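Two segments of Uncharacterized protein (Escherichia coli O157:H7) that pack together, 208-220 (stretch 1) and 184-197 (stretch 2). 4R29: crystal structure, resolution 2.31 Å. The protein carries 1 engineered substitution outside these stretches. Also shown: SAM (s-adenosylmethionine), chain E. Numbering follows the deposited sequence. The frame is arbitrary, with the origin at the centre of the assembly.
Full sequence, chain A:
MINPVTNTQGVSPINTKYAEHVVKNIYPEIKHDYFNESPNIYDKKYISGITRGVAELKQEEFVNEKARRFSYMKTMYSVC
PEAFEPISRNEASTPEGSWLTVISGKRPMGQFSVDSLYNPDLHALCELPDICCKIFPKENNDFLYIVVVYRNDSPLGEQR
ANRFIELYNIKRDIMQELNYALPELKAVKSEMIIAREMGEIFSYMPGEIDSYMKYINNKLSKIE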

ATOM      1  N   GLU A 208     -13.521  -2.120 -16.343  1.00 20.53           N
ATOM      2  CA  GLU A 208     -12.302  -2.850 -16.008  1.00 23.63           C
ATOM      3  C   GLU A 208     -12.538  -3.895 -14.921  1.00 22.11           C
ATOM      4  O   GLU A 208     -11.917  -4.956 -14.925  1.00 23.74           O
ATOM      5  CB  GLU A 208     -11.208  -1.885 -15.585  1.00 24.77           C
ATOM      6  CG  GLU A 208     -10.795  -0.933 -16.706  1.00 26.75           C
ATOM      7  CD  GLU A 208      -9.744   0.038 -16.250  1.00 25.81           C
ATOM      8  OE1 GLU A 208      -9.798   0.425 -15.060  1.00 25.20           O
ATOM      9  OE2 GLU A 208      -8.870   0.403 -17.071  1.00 27.58           O
ATOM     10  N   ILE A 209     -13.449  -3.593 -14.008  1.00 18.13           N
ATOM     11  CA  ILE A 209     -13.807  -4.533 -12.954  1.00 25.39           C
ATOM     12  C   ILE A 209     -14.546  -5.760 -13.527  1.00 24.80           C
ATOM     13  O   ILE A 209     -14.244  -6.906 -13.162  1.00 22.22           O
ATOM     14  CB  ILE A 209     -14.652  -3.854 -11.854  1.00 21.45           C
ATOM     15  CG1 ILE A 209     -13.913  -2.640 -11.248  1.00 22.90           C
ATOM     16  CG2 ILE A 209     -15.037  -4.865 -10.787  1.00 22.78           C
ATOM     17  CD1 ILE A 209     -14.814  -1.749 -10.334  1.00 16.08           C
ATOM     18  N   ASP A 210     -15.504  -5.524 -14.426  1.00 22.80           N
ATOM     19  CA  ASP A 210     -16.189  -6.628 -15.102  1.00 23.77           C
ATOM     20  C   ASP A 210     -15.171  -7.497 -15.797  1.00 23.01           C
ATOM     21  O   ASP A 210     -15.172  -8.716 -15.667  1.00 28.87           O
ATOM     22  CB  ASP A 210     -17.168  -6.129 -16.154  1.00 24.40           C
ATOM     23  CG  ASP A 210     -18.387  -5.490 -15.557  1.00 25.32           C
ATOM     24  OD1 ASP A 210     -18.705  -5.770 -14.386  1.00 29.26           O
ATOM     25  OD2 ASP A 210     -19.037  -4.704 -16.272  1.00 30.08           O
ATOM     26  N   SER A 211     -14.297  -6.862 -16.549  1.00 23.29           N
ATOM     27  CA  SER A 211     -13.298  -7.599 -17.284  1.00 24.09           C
ATOM     28  C   SER A 211     -12.409  -8.438 -16.342  1.00 25.81           C
ATOM     29  O   SER A 211     -11.982  -9.533 -16.701  1.00 22.14           O
ATOM     30  CB  SER A 211     -12.490  -6.636 -18.152  1.00 19.52           C
ATOM     31  OG  SER A 211     -11.357  -7.278 -18.689  1.00 26.72           O
ATOM     32  N   TYR A 212     -12.149  -7.942 -15.130  1.00 24.32           N
ATOM     33  CA  TYR A 212     -11.334  -8.710 -14.185  1.00 24.12           C
ATOM     34  C   TYR A 212     -12.109  -9.903 -13.603  1.00 22.96           C
ATOM     35  O   TYR A 212     -11.554 -10.978 -13.430  1.00 20.84           O
ATOM     36  CB  TYR A 212     -10.774  -7.818 -13.071  1.00 21.16           C
ATOM     37  CG  TYR A 212      -9.864  -8.529 -12.091  1.00 20.00           C
ATOM     38  CD1 TYR A 212      -8.497  -8.636 -12.319  1.00 23.43           C
ATOM     39  CD2 TYR A 212     -10.371  -9.091 -10.935  1.00 20.21           C
ATOM     40  CE1 TYR A 212      -7.660  -9.282 -11.405  1.00 20.25           C
ATOM     41  CE2 TYR A 212      -9.551  -9.729 -10.021  1.00 18.88           C
ATOM     42  CZ  TYR A 212      -8.203  -9.817 -10.258  1.00 21.49           C
ATOM     43  OH  TYR A 212      -7.413 -10.461  -9.341  1.00 23.49           O
ATOM     44  N   MET A 213     -13.394  -9.708 -13.319  1.00 20.64           N
ATOM     45  CA  MET A 213     -14.233 -10.789 -12.827  1.00 20.94           C
ATOM     46  C   MET A 213     -14.347 -11.883 -13.879  1.00 23.93           C
ATOM     47  O   MET A 213     -14.356 -13.054 -13.540  1.00 25.17           O
ATOM     48  CB  MET A 213     -15.622 -10.283 -12.426  1.00 25.96           C
ATOM     49  CG  MET A 213     -15.613  -9.268 -11.282  1.00 24.86           C
ATOM     50  SD  MET A 213     -14.468  -9.720  -9.958  1.00 23.22           S
ATOM     51  CE  MET A 213     -15.341 -11.091  -9.179  1.00 16.64           C
ATOM     52  N   LYS A 214     -14.410 -11.507 -15.155  1.00 25.14           N
ATOM     53  CA  LYS A 214     -14.428 -12.509 -16.226  1.00 27.37           C
ATOM     54  C   LYS A 214     -13.120 -13.301 -16.316  1.00 28.66           C
ATOM     55  O   LYS A 214     -13.144 -14.519 -16.524  1.00 27.83           O
ATOM     56  CB  LYS A 214     -14.791 -11.904 -17.586  1.00 28.57           C
ATOM     57  CG  LYS A 214     -14.491 -12.847 -18.754  1.00 40.81           C
ATOM     58  CD  LYS A 214     -15.719 -13.119 -19.648  1.00 52.21           C
ATOM     59  CE  LYS A 214     -16.737 -14.116 -19.033  1.00 54.36           C
ATOM     60  NZ  LYS A 214     -16.340 -15.564 -19.098  1.00 47.56           N
ATOM     61  N   TYR A 215     -11.988 -12.618 -16.149  1.00 22.84           N
ATOM     62  CA  TYR A 215     -10.697 -13.290 -16.039  1.00 20.62           C
ATOM     63  C   TYR A 215     -10.636 -14.280 -14.847  1.00 26.45           C
ATOM     64  O   TYR A 215     -10.172 -15.419 -14.995  1.00 21.47           O
ATOM     65  CB  TYR A 215      -9.579 -12.253 -15.943  1.00 24.12           C
ATOM     66  CG  TYR A 215      -8.272 -12.792 -15.398  1.00 24.37           C
ATOM     67  CD1 TYR A 215      -7.316 -13.385 -16.236  1.00 26.62           C
ATOM     68  CD2 TYR A 215      -7.991 -12.702 -14.046  1.00 26.75           C
ATOM     69  CE1 TYR A 215      -6.118 -13.882 -15.711  1.00 27.14           C
ATOM     70  CE2 TYR A 215      -6.813 -13.192 -13.515  1.00 26.59           C
ATOM     71  CZ  TYR A 215      -5.885 -13.777 -14.336  1.00 35.67           C
ATOM     72  OH  TYR A 215      -4.728 -14.241 -13.743  1.00 43.54           O
ATOM     73  N   ILE A 216     -11.102 -13.849 -13.670  1.00 23.72           N
ATOM     74  CA  ILE A 216     -11.176 -14.739 -12.503  1.00 21.31           C
ATOM     75  C   ILE A 216     -12.121 -15.921 -12.788  1.00 25.09           C
ATOM     76  O   ILE A 216     -11.808 -17.083 -12.501  1.00 21.46           O
ATOM     77  CB  ILE A 216     -11.675 -13.987 -11.240  1.00 22.99           C
ATOM     78  CG1 ILE A 216     -10.642 -12.950 -10.769  1.00 23.32           C
ATOM     79  CG2 ILE A 216     -12.058 -14.980 -10.114  1.00 21.46           C
ATOM     80  CD1 ILE A 216      -9.208 -13.518 -10.588  1.00 20.29           C
ATOM     81  N   ASN A 217     -13.285 -15.611 -13.354  1.00 23.97           N
ATOM     82  CA  ASN A 217     -14.249 -16.644 -13.687  1.00 26.30           C
ATOM     83  C   ASN A 217     -13.639 -17.715 -14.591  1.00 28.81           C
ATOM     84  O   ASN A 217     -13.790 -18.903 -14.342  1.00 27.89           O
ATOM     85  CB  ASN A 217     -15.500 -16.047 -14.325  1.00 25.58           C
ATOM     86  CG  ASN A 217     -16.508 -17.115 -14.729  1.00 30.68           C
ATOM     87  OD1 ASN A 217     -17.099 -17.792 -13.882  1.00 29.52           O
ATOM     88  ND2 ASN A 217     -16.693 -17.285 -16.034  1.00 38.81           N
ATOM     89  N   ASN A 218     -12.937 -17.288 -15.628  1.00 26.69           N
ATOM     90  CA  ASN A 218     -12.263 -18.226 -16.511  1.00 30.92           C
ATOM     91  C   ASN A 218     -11.297 -19.152 -15.794  1.00 30.87           C
ATOM     92  O   ASN A 218     -11.308 -20.355 -16.018  1.00 28.91           O
ATOM     93  CB  ASN A 218     -11.568 -17.487 -17.642  1.00 28.52           C
ATOM     94  CG  ASN A 218     -12.553 -16.995 -18.674  1.00 43.19           C
ATOM     95  OD1 ASN A 218     -13.697 -17.456 -18.702  1.00 46.46           O
ATOM     96  ND2 ASN A 218     -12.131 -16.050 -19.519  1.00 45.43           N
ATOM     97  N   LYS A 219     -10.470 -18.591 -14.926  1.00 27.38           N
ATOM     98  CA  LYS A 219      -9.610 -19.387 -14.052  1.00 34.20           C
ATOM     99  C   LYS A 219     -10.287 -20.586 -13.345  1.00 40.76           C
ATOM    100  O   LYS A 219      -9.595 -21.516 -12.931  1.00 41.59           O
ATOM    101  CB  LYS A 219      -8.974 -18.483 -13.005  1.00 41.56           C
ATOM    102  CG  LYS A 219      -7.475 -18.471 -13.050  1.00 43.92           C
ATOM    103  CD  LYS A 219      -6.981 -17.437 -14.016  1.00 42.09           C
ATOM    104  CE  LYS A 219      -5.465 -17.529 -14.094  1.00 52.45           C
ATOM    105  NZ  LYS A 219      -4.916 -18.098 -12.792  1.00 53.11           N
ATOM    106  N   LEU A 220     -11.618 -20.544 -13.201  1.00 43.54           N
ATOM    107  CA  LEU A 220     -12.438 -21.682 -12.723  1.00 41.45           C
ATOM    108  C   LEU A 220     -12.174 -23.013 -13.433  1.00 44.91           C
ATOM    109  O   LEU A 220     -12.042 -23.088 -14.666  1.00 49.04           O
ATOM    110  CB  LEU A 220     -13.942 -21.335 -12.810  1.00 52.67           C
ATOM    111  CG  LEU A 220     -14.966 -21.840 -13.871  1.00 51.23           C
ATOM    112  CD1 LEU A 220     -16.093 -20.809 -14.056  1.00 35.57           C
ATOM    113  CD2 LEU A 220     -14.371 -22.217 -15.241  1.00 40.42           C
TER
HETATM  114  N   SAM E 301      -1.990  -0.786  -6.293  1.00 21.51           N
HETATM  115  CA  SAM E 301      -3.418  -0.957  -6.559  1.00 25.67           C
HETATM  116  C   SAM E 301      -4.203   0.315  -6.258  1.00 22.86           C
HETATM  117  O   SAM E 301      -5.312   0.483  -6.778  1.00 21.16           O
HETATM  118  OXT SAM E 301      -3.752   1.169  -5.475  1.00 19.90           O
HETATM  119  CB  SAM E 301      -4.030  -2.091  -5.742  1.00 21.32           C
HETATM  120  CG  SAM E 301      -3.624  -3.485  -6.192  1.00 30.12           C
HETATM  121  SD  SAM E 301      -4.731  -4.801  -5.590  1.00 36.13           S
HETATM  122  CE  SAM E 301      -3.871  -6.171  -6.405  1.00 31.69           C
HETATM  123  C5' SAM E 301      -6.088  -4.619  -6.774  1.00 30.19           C
HETATM  124  C4' SAM E 301      -7.212  -5.599  -6.452  1.00 27.71           C
HETATM  125  O4' SAM E 301      -8.432  -5.141  -7.007  1.00 27.15           O
HETATM  126  C3' SAM E 301      -6.948  -6.988  -7.024  1.00 27.50           C
HETATM  127  O3' SAM E 301      -6.312  -7.828  -6.079  1.00 23.85           O
HETATM  128  C2' SAM E 301      -8.330  -7.488  -7.385  1.00 25.28           C
HETATM  129  O2' SAM E 301      -8.792  -8.211  -6.282  1.00 19.46           O
HETATM  130  C1' SAM E 301      -9.187  -6.230  -7.514  1.00 25.53           C
HETATM  131  N9  SAM E 301      -9.506  -5.862  -8.907  1.00 21.30           N
HETATM  132  C8  SAM E 301     -10.760  -5.637  -9.410  1.00 23.33           C
HETATM  133  N7  SAM E 301     -10.663  -5.284 -10.704  1.00 21.97           N
HETATM  134  C5  SAM E 301      -9.353  -5.272 -11.037  1.00 24.00           C
HETATM  135  C6  SAM E 301      -8.702  -4.979 -12.227  1.00 20.38           C
HETATM  136  N6  SAM E 301      -9.401  -4.638 -13.304  1.00 24.53           N
HETATM  137  N1  SAM E 301      -7.330  -5.051 -12.277  1.00 26.32           N
HETATM  138  C2  SAM E 301      -6.610  -5.400 -11.147  1.00 27.36           C
HETATM  139  N3  SAM E 301      -7.261  -5.686  -9.964  1.00 26.29           N
HETATM  140  C4  SAM E 301      -8.615  -5.622  -9.909  1.00 22.72           C
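Stretch 2, residues 184-197: ELKAVKSEMIIARE

The pairing of 184-197 with 208-220 illustrates how two near-antiparallel helices bury an apolar seam and fasten it with polar contacts, one made by a glutamate that also bonds the ligand. Stretch 2 begins extended at Glu-184, places Leu-185 at the N-cap position, and is helical from Lys-186 onward, the helix continuing beyond Glu-197, with a kink where the N atoms of Arg-196 and Glu-197 lack bonds to the preceding turn. Its axis approaches that of helix 208-219 to 9.4 Å, at a signed crossing angle of -145°. Opposed directions set the register: Val-188 lies by Ile-216 and Arg-196 by Ile-209, each pair with CA atoms 6.2 Å apart.

Along the seam, Val-188 CG2 meets Lys-219 CG at 3.5 Å, while Val-188 CG1 lies 3.9 Å from Ile-216 CG2. The CA-to-CB bond of Met-192 points sideways relative to stretch 1, yet its side chain brings SD to 3.8 Å from Met-213 CE. Ala-195 rests against two larger neighbours, its CB 3.6 Å from Tyr-212 CE2 and 3.7 Å from Met-213 SD.

Arg-196 extends to a salt bridge, NH2 to Asp-210 OD1 at 3.0 Å, with Ile-209 CG2 over one guanidinium face. Tyr-212 OH donates to Glu-191 OE2 (2.7 Å), which also accepts a very short hydrogen bond from SAM O2' (2.5 Å).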

ATOM      1  N   GLU A 184      -6.655 -26.186  -3.545  1.00 24.89           N
ATOM      2  CA  GLU A 184      -6.820 -26.009  -4.983  1.00 27.72           C
ATOM      3  C   GLU A 184      -7.460 -24.654  -5.319  1.00 26.90           C
ATOM      4  O   GLU A 184      -8.559 -24.339  -4.848  1.00 25.28           O
ATOM      5  CB  GLU A 184      -7.645 -27.166  -5.596  1.00 31.45           C
ATOM      6  CG  GLU A 184      -7.333 -27.420  -7.096  1.00 42.41           C
ATOM      7  CD  GLU A 184      -8.489 -28.050  -7.897  1.00 49.35           C
ATOM      8  OE1 GLU A 184      -9.671 -27.868  -7.527  1.00 52.89           O
ATOM      9  OE2 GLU A 184      -8.210 -28.724  -8.915  1.00 47.56           O
ATOM     10  N   LEU A 185      -6.758 -23.860  -6.120  1.00 24.46           N
ATOM     11  CA  LEU A 185      -7.266 -22.588  -6.639  1.00 22.48           C
ATOM     12  C   LEU A 185      -7.701 -21.640  -5.537  1.00 21.48           C
ATOM     13  O   LEU A 185      -8.609 -20.843  -5.739  1.00 22.47           O
ATOM     14  CB  LEU A 185      -8.445 -22.832  -7.594  1.00 23.36           C
ATOM     15  CG  LEU A 185      -8.141 -23.604  -8.882  1.00 31.36           C
ATOM     16  CD1 LEU A 185      -9.414 -24.047  -9.593  1.00 26.90           C
ATOM     17  CD2 LEU A 185      -7.262 -22.769  -9.802  1.00 28.28           C
ATOM     18  N   LYS A 186      -7.070 -21.723  -4.374  1.00 19.07           N
ATOM     19  CA  LYS A 186      -7.510 -20.900  -3.253  1.00 21.89           C
ATOM     20  C   LYS A 186      -7.405 -19.406  -3.546  1.00 23.41           C
ATOM     21  O   LYS A 186      -8.236 -18.626  -3.075  1.00 20.91           O
ATOM     22  CB  LYS A 186      -6.732 -21.232  -1.974  1.00 23.35           C
ATOM     23  CG  LYS A 186      -5.238 -20.980  -2.024  1.00 16.60           C
ATOM     24  CD  LYS A 186      -4.592 -21.429  -0.727  1.00 24.75           C
ATOM     25  CE  LYS A 186      -3.165 -20.896  -0.595  1.00 29.40           C
ATOM     26  NZ  LYS A 186      -2.228 -21.437  -1.637  1.00 26.48           N
ATOM     27  N   ALA A 187      -6.379 -19.003  -4.299  1.00 17.98           N
ATOM     28  CA  ALA A 187      -6.163 -17.584  -4.556  1.00 22.51           C
ATOM     29  C   ALA A 187      -7.291 -17.065  -5.443  1.00 23.10           C
ATOM     30  O   ALA A 187      -7.941 -16.066  -5.120  1.00 23.75           O
ATOM     31  CB  ALA A 187      -4.794 -17.343  -5.197  1.00 20.04           C
ATOM     32  N   VAL A 188      -7.550 -17.775  -6.537  1.00 22.34           N
ATOM     33  CA  VAL A 188      -8.587 -17.377  -7.486  1.00 20.36           C
ATOM     34  C   VAL A 188      -9.984 -17.462  -6.874  1.00 21.99           C
ATOM     35  O   VAL A 188     -10.818 -16.597  -7.118  1.00 24.23           O
ATOM     36  CB  VAL A 188      -8.497 -18.212  -8.791  1.00 29.71           C
ATOM     37  CG1 VAL A 188      -9.765 -18.092  -9.584  1.00 31.70           C
ATOM     38  CG2 VAL A 188      -7.315 -17.758  -9.632  1.00 30.03           C
ATOM     39  N   LYS A 189     -10.241 -18.488  -6.067  1.00 20.80           N
ATOM     40  CA  LYS A 189     -11.499 -18.558  -5.317  1.00 23.16           C
ATOM     41  C   LYS A 189     -11.713 -17.359  -4.388  1.00 20.50           C
ATOM     42  O   LYS A 189     -12.824 -16.848  -4.287  1.00 17.62           O
ATOM     43  CB  LYS A 189     -11.603 -19.851  -4.493  1.00 20.16           C
ATOM     44  CG  LYS A 189     -11.812 -21.122  -5.316  1.00 20.02           C
ATOM     45  CD  LYS A 189     -11.910 -22.330  -4.368  1.00 24.05           C
ATOM     46  CE  LYS A 189     -12.113 -23.666  -5.108  1.00 24.35           C
ATOM     47  NZ  LYS A 189     -12.295 -24.786  -4.108  1.00 24.19           N
ATOM     48  N   SER A 190     -10.657 -16.936  -3.699  1.00 20.39           N
ATOM     49  CA  SER A 190     -10.764 -15.838  -2.747  1.00 24.11           C
ATOM     50  C   SER A 190     -10.937 -14.522  -3.508  1.00 22.91           C
ATOM     51  O   SER A 190     -11.644 -13.631  -3.052  1.00 22.61           O
ATOM     52  CB  SER A 190      -9.568 -15.793  -1.783  1.00 22.32           C
ATOM     53  OG  SER A 190      -8.385 -15.347  -2.433  1.00 27.66           O
ATOM     54  N   GLU A 191     -10.323 -14.426  -4.683  1.00 21.81           N
ATOM     55  CA  GLU A 191     -10.578 -13.287  -5.572  1.00 23.56           C
ATOM     56  C   GLU A 191     -12.040 -13.206  -5.997  1.00 24.87           C
ATOM     57  O   GLU A 191     -12.586 -12.111  -6.129  1.00 20.79           O
ATOM     58  CB  GLU A 191      -9.703 -13.354  -6.831  1.00 19.86           C
ATOM     59  CG  GLU A 191      -8.242 -12.956  -6.615  1.00 21.45           C
ATOM     60  CD  GLU A 191      -8.091 -11.551  -6.036  1.00 20.80           C
ATOM     61  OE1 GLU A 191      -7.895 -11.428  -4.820  1.00 20.52           O
ATOM     62  OE2 GLU A 191      -8.145 -10.569  -6.795  1.00 21.43           O
ATOM     63  N   MET A 192     -12.673 -14.351  -6.263  1.00 21.47           N
ATOM     64  CA  MET A 192     -14.051 -14.302  -6.722  1.00 22.85           C
ATOM     65  C   MET A 192     -14.895 -13.692  -5.603  1.00 23.65           C
ATOM     66  O   MET A 192     -15.882 -13.012  -5.854  1.00 22.14           O
ATOM     67  CB  MET A 192     -14.565 -15.694  -7.115  1.00 23.56           C
ATOM     68  CG  MET A 192     -16.016 -15.717  -7.607  1.00 25.19           C
ATOM     69  SD  MET A 192     -16.319 -14.770  -9.146  1.00 30.00           S
ATOM     70  CE  MET A 192     -15.856 -15.930 -10.452  1.00 22.70           C
ATOM     71  N   ILE A 193     -14.472 -13.909  -4.362  1.00 20.71           N
ATOM     72  CA  ILE A 193     -15.240 -13.428  -3.217  1.00 26.83           C
ATOM     73  C   ILE A 193     -15.125 -11.901  -2.993  1.00 26.12           C
ATOM     74  O   ILE A 193     -16.116 -11.230  -2.667  1.00 22.64           O
ATOM     75  CB  ILE A 193     -14.814 -14.145  -1.906  1.00 23.52           C
ATOM     76  CG1 ILE A 193     -14.866 -15.673  -2.055  1.00 25.14           C
ATOM     77  CG2 ILE A 193     -15.646 -13.659  -0.751  1.00 20.61           C
ATOM     78  CD1 ILE A 193     -16.229 -16.267  -1.955  1.00 25.97           C
ATOM     79  N   ILE A 194     -13.929 -11.343  -3.163  1.00 21.23           N
ATOM     80  CA  ILE A 194     -13.744  -9.935  -2.786  1.00 20.24           C
ATOM     81  C   ILE A 194     -13.282  -8.986  -3.896  1.00 21.20           C
ATOM     82  O   ILE A 194     -13.178  -7.780  -3.668  1.00 20.89           O
ATOM     83  CB  ILE A 194     -12.790  -9.802  -1.588  1.00 20.16           C
ATOM     84  CG1 ILE A 194     -11.520 -10.623  -1.823  1.00 22.12           C
ATOM     85  CG2 ILE A 194     -13.482 -10.235  -0.300  1.00 21.01           C
ATOM     86  CD1 ILE A 194     -10.465  -9.906  -2.603  1.00 21.11           C
ATOM     87  N   ALA A 195     -13.020  -9.510  -5.091  1.00 19.97           N
ATOM     88  CA  ALA A 195     -12.331  -8.720  -6.111  1.00 19.13           C
ATOM     89  C   ALA A 195     -13.172  -7.539  -6.605  1.00 19.52           C
ATOM     90  O   ALA A 195     -12.655  -6.447  -6.761  1.00 20.90           O
ATOM     91  CB  ALA A 195     -11.865  -9.597  -7.288  1.00 17.19           C
ATOM     92  N   ARG A 196     -14.461  -7.758  -6.847  1.00 18.62           N
ATOM     93  CA  ARG A 196     -15.341  -6.685  -7.315  1.00 20.94           C
ATOM     94  C   ARG A 196     -15.446  -5.588  -6.268  1.00 21.34           C
ATOM     95  O   ARG A 196     -15.378  -4.395  -6.581  1.00 19.10           O
ATOM     96  CB  ARG A 196     -16.741  -7.206  -7.666  1.00 22.02           C
ATOM     97  CG  ARG A 196     -17.721  -6.086  -8.034  1.00 23.65           C
ATOM     98  CD  ARG A 196     -19.033  -6.602  -8.638  1.00 25.07           C
ATOM     99  NE  ARG A 196     -18.835  -7.384  -9.853  1.00 25.87           N
ATOM    100  CZ  ARG A 196     -18.747  -6.884 -11.086  1.00 29.65           C
ATOM    101  NH1 ARG A 196     -18.815  -5.573 -11.297  1.00 28.48           N
ATOM    102  NH2 ARG A 196     -18.574  -7.699 -12.118  1.00 26.65           N
ATOM    103  N   GLU A 197     -15.597  -5.999  -5.017  1.00 18.77           N
ATOM    104  CA  GLU A 197     -15.621  -5.052  -3.916  1.00 21.17           C
ATOM    105  C   GLU A 197     -14.311  -4.234  -3.819  1.00 19.48           C
ATOM    106  O   GLU A 197     -14.348  -3.024  -3.613  1.00 21.75           O
ATOM    107  CB  GLU A 197     -15.957  -5.776  -2.606  1.00 23.01           C
ATOM    108  CG  GLU A 197     -17.343  -6.417  -2.602  1.00 23.07           C
ATOM    109  CD  GLU A 197     -17.419  -7.788  -3.314  1.00 28.57           C
ATOM    110  OE1 GLU A 197     -16.427  -8.270  -3.916  1.00 23.13           O
ATOM    111  OE2 GLU A 197     -18.504  -8.404  -3.248  1.00 35.25           O
TER